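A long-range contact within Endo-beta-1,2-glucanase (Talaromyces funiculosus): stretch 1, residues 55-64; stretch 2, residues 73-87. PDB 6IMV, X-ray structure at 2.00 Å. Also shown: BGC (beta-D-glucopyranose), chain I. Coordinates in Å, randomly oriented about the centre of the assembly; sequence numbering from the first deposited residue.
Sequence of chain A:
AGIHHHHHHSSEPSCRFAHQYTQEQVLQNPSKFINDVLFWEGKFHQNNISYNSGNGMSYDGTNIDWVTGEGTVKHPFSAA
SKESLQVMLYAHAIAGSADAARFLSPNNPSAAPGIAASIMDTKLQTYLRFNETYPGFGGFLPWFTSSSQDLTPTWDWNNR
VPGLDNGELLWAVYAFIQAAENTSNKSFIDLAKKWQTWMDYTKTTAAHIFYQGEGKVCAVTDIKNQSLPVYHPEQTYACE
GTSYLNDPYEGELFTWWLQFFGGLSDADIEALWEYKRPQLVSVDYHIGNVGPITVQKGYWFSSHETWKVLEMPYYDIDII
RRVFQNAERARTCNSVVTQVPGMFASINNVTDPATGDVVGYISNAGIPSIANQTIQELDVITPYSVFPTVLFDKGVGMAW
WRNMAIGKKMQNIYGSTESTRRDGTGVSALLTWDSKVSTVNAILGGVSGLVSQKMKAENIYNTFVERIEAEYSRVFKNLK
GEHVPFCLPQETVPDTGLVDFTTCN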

ATOM      1  N   ASN A  55     -15.681  -3.600  15.388  1.00 14.89           N
ATOM      2  CA  ASN A  55     -15.027  -2.307  15.663  1.00 14.59           C
ATOM      3  C   ASN A  55     -14.586  -1.608  14.362  1.00 14.30           C
ATOM      4  O   ASN A  55     -14.060  -0.503  14.411  1.00 13.52           O
ATOM      5  CB  ASN A  55     -13.873  -2.474  16.656  1.00 14.37           C
ATOM      6  CG  ASN A  55     -12.757  -3.355  16.136  1.00 14.77           C
ATOM      7  OD1 ASN A  55     -12.684  -3.633  14.939  1.00 13.67           O
ATOM      8  ND2 ASN A  55     -11.876  -3.777  17.033  1.00 14.10           N
ATOM      9  N   GLY A  56     -14.803  -2.251  13.214  1.00 13.90           N
ATOM     10  CA  GLY A  56     -14.520  -1.666  11.905  1.00 14.04           C
ATOM     11  C   GLY A  56     -13.033  -1.626  11.575  1.00 13.65           C
ATOM     12  O   GLY A  56     -12.643  -0.953  10.634  1.00 13.62           O
ATOM     13  N   MET A  57     -12.209  -2.353  12.335  1.00 13.18           N
ATOM     14  CA  MET A  57     -10.754  -2.273  12.215  1.00 13.39           C
ATOM     15  C   MET A  57     -10.223  -3.412  11.337  1.00 12.73           C
ATOM     16  O   MET A  57     -10.725  -4.533  11.406  1.00 12.53           O
ATOM     17  CB  MET A  57     -10.088  -2.358  13.593  1.00 13.78           C
ATOM     18  CG  MET A  57     -10.459  -1.206  14.518  1.00 13.88           C
ATOM     19  SD  MET A  57      -9.974   0.413  13.867  1.00 13.87           S
ATOM     20  CE  MET A  57      -8.219   0.196  13.600  1.00 13.91           C
ATOM     21  N   SER A  58      -9.185  -3.107  10.543  1.00 12.34           N
ATOM     22  CA  SER A  58      -8.497  -4.103   9.736  1.00 12.18           C
ATOM     23  C   SER A  58      -7.762  -5.087  10.650  1.00 12.06           C
ATOM     24  O   SER A  58      -7.340  -4.732  11.749  1.00 11.89           O
ATOM     25  CB  SER A  58      -7.541  -3.486   8.741  1.00 12.11           C
ATOM     26  OG  SER A  58      -6.453  -2.847   9.382  1.00 11.99           O
ATOM     27  N   TYR A  59      -7.670  -6.333  10.176  1.00 12.25           N
ATOM     28  CA  TYR A  59      -6.614  -7.267  10.540  1.00 12.75           C
ATOM     29  C   TYR A  59      -5.578  -7.258   9.420  1.00 12.80           C
ATOM     30  O   TYR A  59      -5.962  -7.104   8.267  1.00 12.77           O
ATOM     31  CB  TYR A  59      -7.155  -8.693  10.661  1.00 13.52           C
ATOM     32  CG  TYR A  59      -8.189  -8.911  11.731  1.00 14.32           C
ATOM     33  CD1 TYR A  59      -7.890  -8.695  13.068  1.00 14.59           C
ATOM     34  CD2 TYR A  59      -9.470  -9.332  11.402  1.00 14.81           C
ATOM     35  CE1 TYR A  59      -8.844  -8.893  14.051  1.00 14.95           C
ATOM     36  CE2 TYR A  59     -10.433  -9.540  12.377  1.00 15.22           C
ATOM     37  CZ  TYR A  59     -10.114  -9.320  13.704  1.00 15.12           C
ATOM     38  OH  TYR A  59     -11.053  -9.524  14.665  1.00 16.18           O
ATOM     39  N   ASP A  60      -4.304  -7.510   9.747  1.00 12.77           N
ATOM     40  CA  ASP A  60      -3.264  -7.652   8.736  1.00 12.82           C
ATOM     41  C   ASP A  60      -3.730  -8.630   7.649  1.00 12.93           C
ATOM     42  O   ASP A  60      -3.505  -8.405   6.458  1.00 12.80           O
ATOM     43  CB  ASP A  60      -1.945  -8.136   9.346  1.00 13.21           C
ATOM     44  CG  ASP A  60      -0.854  -8.370   8.309  1.00 13.21           C
ATOM     45  OD1 ASP A  60      -0.617  -7.460   7.502  1.00 12.87           O
ATOM     46  OD2 ASP A  60      -0.257  -9.463   8.321  1.00 13.86           O
ATOM     47  N   GLY A  61      -4.373  -9.715   8.081  1.00 12.92           N
ATOM     48  CA  GLY A  61      -4.922 -10.720   7.188  1.00 13.26           C
ATOM     49  C   GLY A  61      -5.177 -12.023   7.923  1.00 13.36           C
ATOM     50  O   GLY A  61      -5.438 -12.025   9.119  1.00 13.60           O
ATOM     51  N   THR A  62      -5.081 -13.140   7.207  1.00 13.82           N
ATOM     52  CA  THR A  62      -5.325 -14.447   7.804  1.00 14.40           C
ATOM     53  C   THR A  62      -4.581 -15.535   7.029  1.00 14.38           C
ATOM     54  O   THR A  62      -4.410 -15.465   5.804  1.00 14.12           O
ATOM     55  CB  THR A  62      -6.826 -14.774   7.863  1.00 15.13           C
ATOM     56  OG1 THR A  62      -6.972 -16.044   8.500  1.00 16.38           O
ATOM     57  CG2 THR A  62      -7.473 -14.850   6.503  1.00 15.45           C
ATOM     58  N   ASN A  63      -4.163 -16.562   7.770  1.00 14.31           N
ATOM     59  CA  ASN A  63      -3.694 -17.807   7.196  1.00 14.06           C
ATOM     60  C   ASN A  63      -4.890 -18.541   6.588  1.00 13.63           C
ATOM     61  O   ASN A  63      -6.026 -18.379   7.040  1.00 13.06           O
ATOM     62  CB  ASN A  63      -3.028 -18.692   8.246  1.00 14.39           C
ATOM     63  CG  ASN A  63      -1.804 -18.053   8.853  1.00 14.70           C
ATOM     64  OD1 ASN A  63      -0.715 -18.169   8.299  1.00 14.69           O
ATOM     65  ND2 ASN A  63      -1.984 -17.383   9.980  1.00 14.40           N
ATOM     66  N   ILE A  64      -4.614 -19.341   5.559  1.00 13.51           N
ATOM     67  CA  ILE A  64      -5.594 -20.247   4.994  1.00 14.21           C
ATOM     68  C   ILE A  64      -4.987 -21.652   5.016  1.00 14.65           C
ATOM     69  O   ILE A  64      -3.754 -21.812   4.955  1.00 14.75           O
ATOM     70  CB  ILE A  64      -6.042 -19.801   3.583  1.00 14.59           C
ATOM     71  CG1 ILE A  64      -4.884 -19.767   2.577  1.00 14.86           C
ATOM     72  CG2 ILE A  64      -6.738 -18.458   3.667  1.00 14.56           C
ATOM     73  CD1 ILE A  64      -5.269 -19.247   1.200  1.00 14.80           C
ATOM     74  N   VAL A  73      -6.496 -19.168  10.707  1.00 19.93           N
ATOM     75  CA  VAL A  73      -5.859 -18.429  11.796  1.00 19.91           C
ATOM     76  C   VAL A  73      -5.651 -16.993  11.311  1.00 18.88           C
ATOM     77  O   VAL A  73      -4.758 -16.758  10.497  1.00 19.32           O
ATOM     78  CB  VAL A  73      -4.491 -19.057  12.159  1.00 20.84           C
ATOM     79  CG1 VAL A  73      -3.724 -18.232  13.174  1.00 22.05           C
ATOM     80  CG2 VAL A  73      -4.615 -20.487  12.641  1.00 21.71           C
ATOM     81  N   LYS A  74      -6.433 -16.043  11.832  1.00 17.62           N
ATOM     82  CA  LYS A  74      -6.234 -14.632  11.495  1.00 18.26           C
ATOM     83  C   LYS A  74      -4.945 -14.093  12.138  1.00 16.57           C
ATOM     84  O   LYS A  74      -4.473 -14.614  13.131  1.00 15.91           O
ATOM     85  CB  LYS A  74      -7.450 -13.800  11.915  1.00 19.47           C
ATOM     86  CG  LYS A  74      -7.647 -13.594  13.414  1.00 20.61           C
ATOM     87  CD  LYS A  74      -8.814 -12.673  13.698  1.00 21.72           C
ATOM     88  CE  LYS A  74      -9.465 -12.915  15.041  1.00 24.05           C
ATOM     89  NZ  LYS A  74     -10.207 -14.199  15.046  1.00 25.01           N
ATOM     90  N   HIS A  75      -4.391 -13.031  11.546  1.00 15.72           N
ATOM     91  CA  HIS A  75      -3.476 -12.134  12.231  1.00 15.56           C
ATOM     92  C   HIS A  75      -4.311 -11.139  13.027  1.00 15.41           C
ATOM     93  O   HIS A  75      -5.044 -10.357  12.417  1.00 14.91           O
ATOM     94  CB  HIS A  75      -2.555 -11.396  11.239  1.00 15.78           C
ATOM     95  CG  HIS A  75      -1.510 -12.255  10.607  1.00 15.72           C
ATOM     96  ND1 HIS A  75      -0.656 -11.769   9.626  1.00 15.39           N
ATOM     97  CD2 HIS A  75      -1.181 -13.554  10.801  1.00 15.69           C
ATOM     98  CE1 HIS A  75       0.152 -12.732   9.240  1.00 15.53           C
ATOM     99  NE2 HIS A  75      -0.139 -13.837   9.958  1.00 15.34           N
ATOM    100  N   PRO A  76      -4.221 -11.117  14.380  1.00 15.02           N
ATOM    101  CA  PRO A  76      -5.075 -10.247  15.196  1.00 14.99           C
ATOM    102  C   PRO A  76      -4.555  -8.807  15.329  1.00 14.43           C
ATOM    103  O   PRO A  76      -5.080  -8.026  16.102  1.00 14.51           O
ATOM    104  CB  PRO A  76      -5.018 -10.946  16.567  1.00 15.20           C
ATOM    105  CG  PRO A  76      -3.585 -11.477  16.632  1.00 15.46           C
ATOM    106  CD  PRO A  76      -3.279 -11.901  15.206  1.00 15.26           C
ATOM    107  N   PHE A  77      -3.492  -8.491  14.592  1.00 14.31           N
ATOM    108  CA  PHE A  77      -2.832  -7.188  14.642  1.00 13.91           C
ATOM    109  C   PHE A  77      -2.946  -6.524  13.265  1.00 13.02           C
ATOM    110  O   PHE A  77      -3.226  -7.194  12.269  1.00 12.71           O
ATOM    111  CB  PHE A  77      -1.364  -7.344  15.040  1.00 14.23           C
ATOM    112  CG  PHE A  77      -0.591  -8.260  14.130  1.00 15.19           C
ATOM    113  CD1 PHE A  77      -0.042  -7.786  12.950  1.00 16.06           C
ATOM    114  CD2 PHE A  77      -0.454  -9.604  14.428  1.00 15.81           C
ATOM    115  CE1 PHE A  77       0.652  -8.629  12.100  1.00 16.17           C
ATOM    116  CE2 PHE A  77       0.248 -10.446  13.581  1.00 16.73           C
ATOM    117  CZ  PHE A  77       0.792  -9.959  12.415  1.00 16.58           C
ATOM    118  N   SER A  78      -2.738  -5.206  13.233  1.00 12.43           N
ATOM    119  CA  SER A  78      -2.699  -4.439  11.997  1.00 12.01           C
ATOM    120  C   SER A  78      -1.976  -3.119  12.279  1.00 11.63           C
ATOM    121  O   SER A  78      -1.320  -2.974  13.313  1.00 11.55           O
ATOM    122  CB  SER A  78      -4.093  -4.243  11.404  1.00 11.76           C
ATOM    123  OG  SER A  78      -4.031  -3.788  10.052  1.00 11.38           O
ATOM    124  N   ALA A  79      -2.058  -2.188  11.329  1.00 11.31           N
ATOM    125  CA  ALA A  79      -1.354  -0.923  11.409  1.00 10.85           C
ATOM    126  C   ALA A  79      -2.017   0.074  10.463  1.00 10.68           C
ATOM    127  O   ALA A  79      -2.851  -0.320   9.640  1.00 10.78           O
ATOM    128  CB  ALA A  79       0.106  -1.125  11.076  1.00 10.96           C
ATOM    129  N   ALA A  80      -1.618   1.346  10.574  1.00 10.46           N
ATOM    130  CA  ALA A  80      -2.217   2.450   9.818  1.00 10.70           C
ATOM    131  C   ALA A  80      -1.995   2.263   8.309  1.00 10.95           C
ATOM    132  O   ALA A  80      -2.767   2.767   7.503  1.00 11.14           O
ATOM    133  CB  ALA A  80      -1.676   3.766  10.321  1.00 10.66           C
ATOM    134  N   SER A  81      -0.958   1.505   7.945  1.00 11.16           N
ATOM    135  CA  SER A  81      -0.630   1.167   6.558  1.00 11.16           C
ATOM    136  C   SER A  81      -1.731   0.297   5.922  1.00 11.57           C
ATOM    137  O   SER A  81      -2.134   0.539   4.775  1.00 11.73           O
ATOM    138  CB  SER A  81       0.720   0.493   6.501  1.00 10.88           C
ATOM    139  OG  SER A  81       0.852  -0.446   7.563  1.00 10.48           O
ATOM    140  N   LYS A  82      -2.238  -0.696   6.660  1.00 11.63           N
ATOM    141  CA  LYS A  82      -3.337  -1.548   6.154  1.00 12.02           C
ATOM    142  C   LYS A  82      -4.657  -0.764   6.201  1.00 11.73           C
ATOM    143  O   LYS A  82      -5.483  -0.858   5.305  1.00 12.10           O
ATOM    144  CB  LYS A  82      -3.451  -2.856   6.948  1.00 12.77           C
ATOM    145  CG  LYS A  82      -2.186  -3.707   6.958  1.00 13.69           C
ATOM    146  CD  LYS A  82      -1.259  -3.425   8.123  1.00 13.97           C
ATOM    147  CE  LYS A  82       0.142  -3.956   7.900  1.00 14.85           C
ATOM    148  NZ  LYS A  82       0.780  -3.328   6.714  1.00 15.55           N
ATOM    149  N   GLU A  83      -4.838   0.035   7.251  1.00 11.03           N
ATOM    150  CA  GLU A  83      -5.959   0.969   7.343  1.00 10.94           C
ATOM    151  C   GLU A  83      -6.047   1.839   6.081  1.00 10.62           C
ATOM    152  O   GLU A  83      -7.125   2.069   5.580  1.00 10.89           O
ATOM    153  CB  GLU A  83      -5.818   1.850   8.581  1.00 10.79           C
ATOM    154  CG  GLU A  83      -5.991   1.099   9.884  1.00 10.74           C
ATOM    155  CD  GLU A  83      -7.403   0.630  10.169  1.00 10.85           C
ATOM    156  OE1 GLU A  83      -8.284   1.496  10.371  1.00 10.94           O
ATOM    157  OE2 GLU A  83      -7.619  -0.604  10.195  1.00 11.27           O
ATOM    158  N   SER A  84      -4.898   2.299   5.580  1.00 10.63           N
ATOM    159  CA  SER A  84      -4.834   3.176   4.408  1.00 10.82           C
ATOM    160  C   SER A  84      -5.399   2.462   3.173  1.00 10.78           C
ATOM    161  O   SER A  84      -6.106   3.091   2.384  1.00 11.16           O
ATOM    162  CB  SER A  84      -3.427   3.716   4.187  1.00 10.63           C
ATOM    163  OG  SER A  84      -2.625   2.787   3.489  1.00 10.65           O
ATOM    164  N   LEU A  85      -5.153   1.148   3.045  1.00 10.96           N
ATOM    165  CA  LEU A  85      -5.627   0.370   1.896  1.00 11.16           C
ATOM    166  C   LEU A  85      -7.152   0.193   1.963  1.00 11.35           C
ATOM    167  O   LEU A  85      -7.833   0.300   0.942  1.00 11.26           O
ATOM    168  CB  LEU A  85      -4.898  -0.971   1.830  1.00 11.41           C
ATOM    169  CG  LEU A  85      -3.403  -0.883   1.506  1.00 11.74           C
ATOM    170  CD1 LEU A  85      -2.728  -2.242   1.649  1.00 12.09           C
ATOM    171  CD2 LEU A  85      -3.170  -0.325   0.107  1.00 11.98           C
ATOM    172  N   GLN A  86      -7.667  -0.054   3.168  1.00 11.27           N
ATOM    173  CA  GLN A  86      -9.084  -0.232   3.416  1.00 11.34           C
ATOM    174  C   GLN A  86      -9.820   1.095   3.172  1.00 11.57           C
ATOM    175  O   GLN A  86     -10.849   1.134   2.497  1.00 11.72           O
ATOM    176  CB  GLN A  86      -9.272  -0.739   4.846  1.00 11.31           C
ATOM    177  CG  GLN A  86     -10.716  -0.981   5.252  1.00 11.13           C
ATOM    178  CD  GLN A  86     -10.823  -1.380   6.704  1.00 11.03           C
ATOM    179  OE1 GLN A  86      -9.915  -1.151   7.497  1.00 10.39           O
ATOM    180  NE2 GLN A  86     -11.946  -1.976   7.064  1.00 10.87           N
ATOM    181  N   VAL A  87      -9.262   2.187   3.697  1.00 11.65           N
ATOM    182  CA  VAL A  87      -9.886   3.503   3.596  1.00 11.68           C
ATOM    183  C   VAL A  87      -9.914   3.954   2.128  1.00 12.27           C
ATOM    184  O   VAL A  87     -10.937   4.475   1.666  1.00 12.30           O
ATOM    185  CB  VAL A  87      -9.210   4.520   4.535  1.00 11.03           C
ATOM    186  CG1 VAL A  87      -9.588   5.960   4.205  1.00 10.80           C
ATOM    187  CG2 VAL A  87      -9.536   4.208   5.990  1.00 10.75           C
TER
HETATM  188  C2  BGC I 606       4.837  -8.080   9.403  1.00 31.72           C
HETATM  189  C3  BGC I 606       3.891  -9.192   8.918  1.00 30.71           C
HETATM  190  C4  BGC I 606       2.819  -8.660   7.946  1.00 29.67           C
HETATM  191  C5  BGC I 606       3.477  -7.780   6.872  1.00 29.64           C
HETATM  192  C6  BGC I 606       2.469  -7.150   5.906  1.00 29.06           C
HETATM  193  C1  BGC I 606       5.361  -7.271   8.224  1.00 31.07           C
HETATM  194  O1  BGC I 606       6.219  -6.193   8.607  1.00 34.31           O
HETATM  195  O2  BGC I 606       5.946  -8.675  10.054  1.00 32.41           O
HETATM  196  O3  BGC I 606       3.259  -9.835  10.026  1.00 30.34           O
HETATM  197  O4  BGC I 606       2.079  -9.736   7.333  1.00 24.55           O
HETATM  198  O5  BGC I 606       4.252  -6.748   7.494  1.00 31.58           O
HETATM  199  O6  BGC I 606       1.638  -6.245   6.627  1.00 29.47           O
HETATM  200  O   HOH W   1       0.975 -16.137   9.434  1.00 24.41           O

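Three backbone bonds and five that involve side chains hold the contact together. At one end the antiparallel strands pair: Asn63 N donates to Val73 O (2.8 Å) and His75 N to Gly61 O (2.8 Å). Asn63 ND2 adds a second bond to Val73 O (2.9 Å), so one carbonyl serves both donors of a single residue. Asn63 OD1 accepts a bond from the water O (2.9 Å), and that water O also lies 2.6 Å from His75 NE2. Amide and imidazole are thus joined through solvent, with both asparagine termini used.

The other ring nitrogen, His75 ND1, donates to Asp60 OD2 (2.7 Å). With chi1 near 180° (t), Asp60 sets its carboxylate between protein and sugar: the glucose O4 donates to Asp60 OD2 (2.6 Å) and its O6 to Asp60 OD1 (2.7 Å). The buried carboxylate therefore has three donors, and Asp60 N donates to Phe77 O (2.8 Å).

Glu83 reaches from the helix, its end nearer stretch 1 than its CA-to-CB direction suggests. Its OE2 accepts from both Ser58 N (3.0 Å) and Ser58 OG (2.7 Å), while OE1 is satisfied elsewhere in the structure. Ser58 OG in turn accepts from Ser78 OG (2.7 Å), giving a directed relay from Ser78 through Ser58 to Glu83. Serine suits these close, buried positions because a short side chain can carry a hydroxyl that both gives and takes.

Nonpolar packing finishes the contact. Lys74 lays CD over one face of the Tyr59 ring, 3.7 Å from its centroid, so aliphatic methylene covers aromatic carbon. At Gly56 the positive phi itself favours glycine. Together the stretches bury 836 Å².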